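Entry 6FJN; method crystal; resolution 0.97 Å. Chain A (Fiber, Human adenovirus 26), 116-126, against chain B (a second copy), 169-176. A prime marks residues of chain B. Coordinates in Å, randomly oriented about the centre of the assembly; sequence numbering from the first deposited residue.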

# COMPACT_ATOMS: atom_id res chain seq x y z
N ALA A 116 25.36 15.07 2.44
CA ALA A 116 25.71 14.02 1.47
C ALA A 116 24.62 12.97 1.28
O ALA A 116 24.20 12.71 0.16
CB ALA A 116 27.02 13.34 1.88
N LYS A 117 24.15 12.39 2.39
CA LYS A 117 23.11 11.35 2.37
C LYS A 117 21.72 11.98 2.21
O LYS A 117 21.38 12.87 2.98
CB LYS A 117 23.20 10.49 3.66
CG LYS A 117 22.74 11.14 4.98
CD LYS A 117 21.31 10.77 5.39
CE LYS A 117 21.22 9.42 6.09
NZ LYS A 117 20.10 8.59 5.54
N ASN A 118 20.92 11.61 1.20
CA ASN A 118 19.55 12.04 1.33
C ASN A 118 18.89 10.98 2.19
O ASN A 118 19.38 9.87 2.47
CB ASN A 118 18.72 12.46 0.05
CG ASN A 118 17.74 13.67 0.33
OD1 ASN A 118 17.48 14.00 1.50
ND2 ASN A 118 17.19 14.31 -0.74
N TYR A 119 17.84 11.49 2.71
CA TYR A 119 17.03 10.72 3.57
C TYR A 119 16.38 9.55 2.86
O TYR A 119 15.82 9.74 1.79
CB TYR A 119 15.98 11.72 4.05
CG TYR A 119 16.62 12.79 4.89
CD1 TYR A 119 17.26 12.44 6.05
CD2 TYR A 119 16.71 14.17 4.50
CE1 TYR A 119 17.89 13.36 6.87
CE2 TYR A 119 17.35 15.11 5.33
CZ TYR A 119 17.93 14.67 6.50
OH TYR A 119 18.58 15.55 7.34
N SER A 120 16.41 8.37 3.47
CA SER A 120 15.81 7.20 2.83
C SER A 120 14.30 7.33 2.64
O SER A 120 13.77 6.66 1.79
CB SER A 120 16.15 5.93 3.61
OG SER A 120 17.55 5.76 3.72
N ARG A 121 13.66 8.20 3.43
CA ARG A 121 12.22 8.36 3.28
C ARG A 121 11.82 8.94 1.93
O ARG A 121 10.65 8.84 1.54
CB ARG A 121 11.64 9.22 4.40
CG ARG A 121 11.99 10.70 4.32
CD ARG A 121 11.46 11.47 5.51
NE ARG A 121 11.74 12.88 5.35
CZ ARG A 121 11.65 13.80 6.26
NH1 ARG A 121 11.19 13.57 7.50
NH2 ARG A 121 12.04 15.03 5.94
N THR A 122 12.76 9.50 1.18
CA THR A 122 12.52 9.97 -0.19
C THR A 122 12.27 8.86 -1.18
O THR A 122 11.92 9.19 -2.32
CB THR A 122 13.67 10.85 -0.68
OG1 THR A 122 14.86 10.09 -0.81
CG2 THR A 122 13.90 12.08 0.20
N LYS A 123 12.42 7.61 -0.77
CA LYS A 123 12.19 6.48 -1.65
C LYS A 123 11.20 5.51 -1.00
O LYS A 123 11.11 5.39 0.22
CB LYS A 123 13.48 5.75 -1.99
CG LYS A 123 14.35 6.57 -2.92
CD LYS A 123 15.67 5.92 -3.22
CE LYS A 123 16.49 6.68 -4.24
NZ LYS A 123 17.77 5.98 -4.57
N ILE A 124 10.53 4.78 -1.89
CA ILE A 124 9.76 3.58 -1.59
C ILE A 124 10.41 2.45 -2.36
O ILE A 124 10.65 2.62 -3.58
CB ILE A 124 8.29 3.70 -2.02
CG1 ILE A 124 7.62 4.86 -1.33
CG2 ILE A 124 7.56 2.39 -1.82
CD1 ILE A 124 6.38 5.28 -2.10
N ILE A 125 10.73 1.32 -1.72
CA ILE A 125 11.29 0.19 -2.44
C ILE A 125 10.45 -1.02 -2.11
O ILE A 125 10.17 -1.30 -0.91
CB ILE A 125 12.75 -0.05 -2.06
CG1 ILE A 125 13.62 1.12 -2.58
CG2 ILE A 125 13.28 -1.35 -2.66
CD1 ILE A 125 15.05 1.12 -2.13
N SER A 126 10.02 -1.75 -3.12
CA SER A 126 9.26 -2.99 -2.90
C SER A 126 9.45 -3.88 -4.09
O SER A 126 10.32 -3.62 -4.96
CB SER A 126 7.79 -2.64 -2.65
OG SER A 126 7.06 -3.76 -2.18
N GLN B 169 26.52 1.44 9.60
CA GLN B 169 25.53 2.25 8.90
C GLN B 169 24.64 2.97 9.89
O GLN B 169 24.45 2.56 11.05
CB GLN B 169 24.71 1.37 7.94
CG GLN B 169 25.54 0.79 6.82
CD GLN B 169 24.70 -0.03 5.89
OE1 GLN B 169 24.88 -1.30 5.84
NE2 GLN B 169 23.86 0.58 5.15
N GLN B 170 23.99 4.01 9.38
CA GLN B 170 22.98 4.76 10.09
C GLN B 170 21.64 4.12 9.84
O GLN B 170 21.27 3.85 8.67
CB GLN B 170 22.98 6.20 9.56
CG GLN B 170 21.95 7.11 10.19
CD GLN B 170 22.13 8.53 9.74
OE1 GLN B 170 22.94 8.84 8.82
NE2 GLN B 170 21.38 9.45 10.34
N PHE B 171 20.85 3.88 10.89
CA PHE B 171 19.50 3.38 10.67
C PHE B 171 18.68 4.44 9.97
O PHE B 171 18.48 5.55 10.51
CB PHE B 171 18.85 2.94 11.97
CG PHE B 171 17.52 2.28 11.75
CD1 PHE B 171 16.38 3.04 11.52
CD2 PHE B 171 17.40 0.90 11.77
CE1 PHE B 171 15.18 2.47 11.28
CE2 PHE B 171 16.15 0.30 11.53
CZ PHE B 171 15.04 1.11 11.29
N ASP B 172 18.14 4.11 8.81
CA ASP B 172 17.25 4.99 8.06
C ASP B 172 16.55 4.06 7.08
O ASP B 172 17.21 3.17 6.51
CB ASP B 172 18.02 6.05 7.30
CG ASP B 172 17.11 7.14 6.73
OD1 ASP B 172 15.96 7.18 7.05
OD2 ASP B 172 17.63 8.00 5.97
N VAL B 173 15.25 4.18 6.92
CA VAL B 173 14.50 3.27 6.05
C VAL B 173 13.63 4.00 5.08
O VAL B 173 13.21 5.16 5.30
CB VAL B 173 13.67 2.25 6.87
CG1 VAL B 173 14.55 1.25 7.57
CG2 VAL B 173 12.70 2.95 7.83
N THR B 174 13.34 3.34 3.97
CA THR B 174 12.37 3.82 3.00
C THR B 174 11.00 3.98 3.63
O THR B 174 10.69 3.44 4.69
CB THR B 174 12.33 2.86 1.80
OG1 THR B 174 12.10 1.53 2.25
CG2 THR B 174 13.62 2.91 1.02
N SER B 175 10.16 4.77 2.93
CA SER B 175 8.80 5.03 3.39
C SER B 175 7.88 3.86 3.12
O SER B 175 8.00 3.18 2.09
CB SER B 175 8.25 6.27 2.71
OG SER B 175 8.90 7.46 3.14
N PHE B 176 6.90 3.67 4.00
CA PHE B 176 5.96 2.57 3.89
C PHE B 176 4.53 3.07 4.02
O PHE B 176 4.19 3.77 5.00
CB PHE B 176 6.24 1.54 4.99
CG PHE B 176 5.41 0.28 4.84
CD1 PHE B 176 5.66 -0.60 3.82
CD2 PHE B 176 4.38 -0.01 5.73
CE1 PHE B 176 4.93 -1.73 3.67
CE2 PHE B 176 3.61 -1.14 5.59
CZ PHE B 176 3.87 -2.00 4.55
O HOH W 1 9.67 1.30 1.16

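The chain B stretch, which has no regular helix or strand, runs past the loop, short 3-10 turn and first strand residues of chain A, and together they bury 494 Å² of surface. Gln169′ does not reach the chain A stretch. Gln170′ is the first residue to engage: its CB points toward chain A, and with chi1 and chi2 both t the extended side chain brings OE1 to 3.3 Å from Lys117 CE, a packing contact against the lysine methylene. Phe171′ turns its CB away and takes no part.

Asp172′ is the polar centre of the contact. Its CB points toward chain A, and OD2 gathers several donors. Lys117, with chi1 in p and a bent course beyond it, delivers NZ to 2.6 Å from Asp172′ OD2, forming a salt bridge. The same oxygen accepts a nearly linear hydrogen bond from the backbone at the start of the 3-10 segment, Ser120 N to Asp172′ OD2, at 2.8 Å and 176°. A carboxylate suits this buried position because it offers charge to the lysine while satisfying a main-chain NH. The Tyr119 ring presents its edge to this oxygen, with CD1 4.5 Å from Asp172′ OD2.

Val173′ points its CB away from chain A and contributes backbone instead; its O lies 3.5 Å from Ser120 CB and 3.6 Å from Arg121 N. At Thr174′ the chains draw close, its CA lying 4.6 Å from that of Arg121. Thr174′ CA makes a CA-H...O contact with Ser120 O at 3.4 Å, nearly straight at the hydrogen. Ser120 O also accepts a hydrogen bond from Lys123 N within chain A, at 3.0 Å. Thr174′ serves two kinds of neighbour: its methyl CG2 packs 3.9 Å from Ile125 CD1, while its OG1 is hydrogen-bonded to water 1 at 2.7 Å. This water accepts from Ile125 N at 3.1 Å and donates to Ser175′ O at 2.7 Å, linking the two backbones where they make no direct hydrogen bond.

Ser175′ closes the contact with two direct hydrogen bonds to main-chain carbonyls. Its N donates to Lys123 O at 2.9 Å and 161°, and its OG, with chi1 in m, donates to Arg121 O at 2.7 Å. The short hydroxyl side chain reaches the carbonyl of the middle residue of the 3-10 turn while its backbone pairs with the first strand residue. Beside it, Ile124 CG1 packs 3.8 Å from Ser175′ O, adding apolar cover. Phe176′ then points its CB away, and direct contact ends.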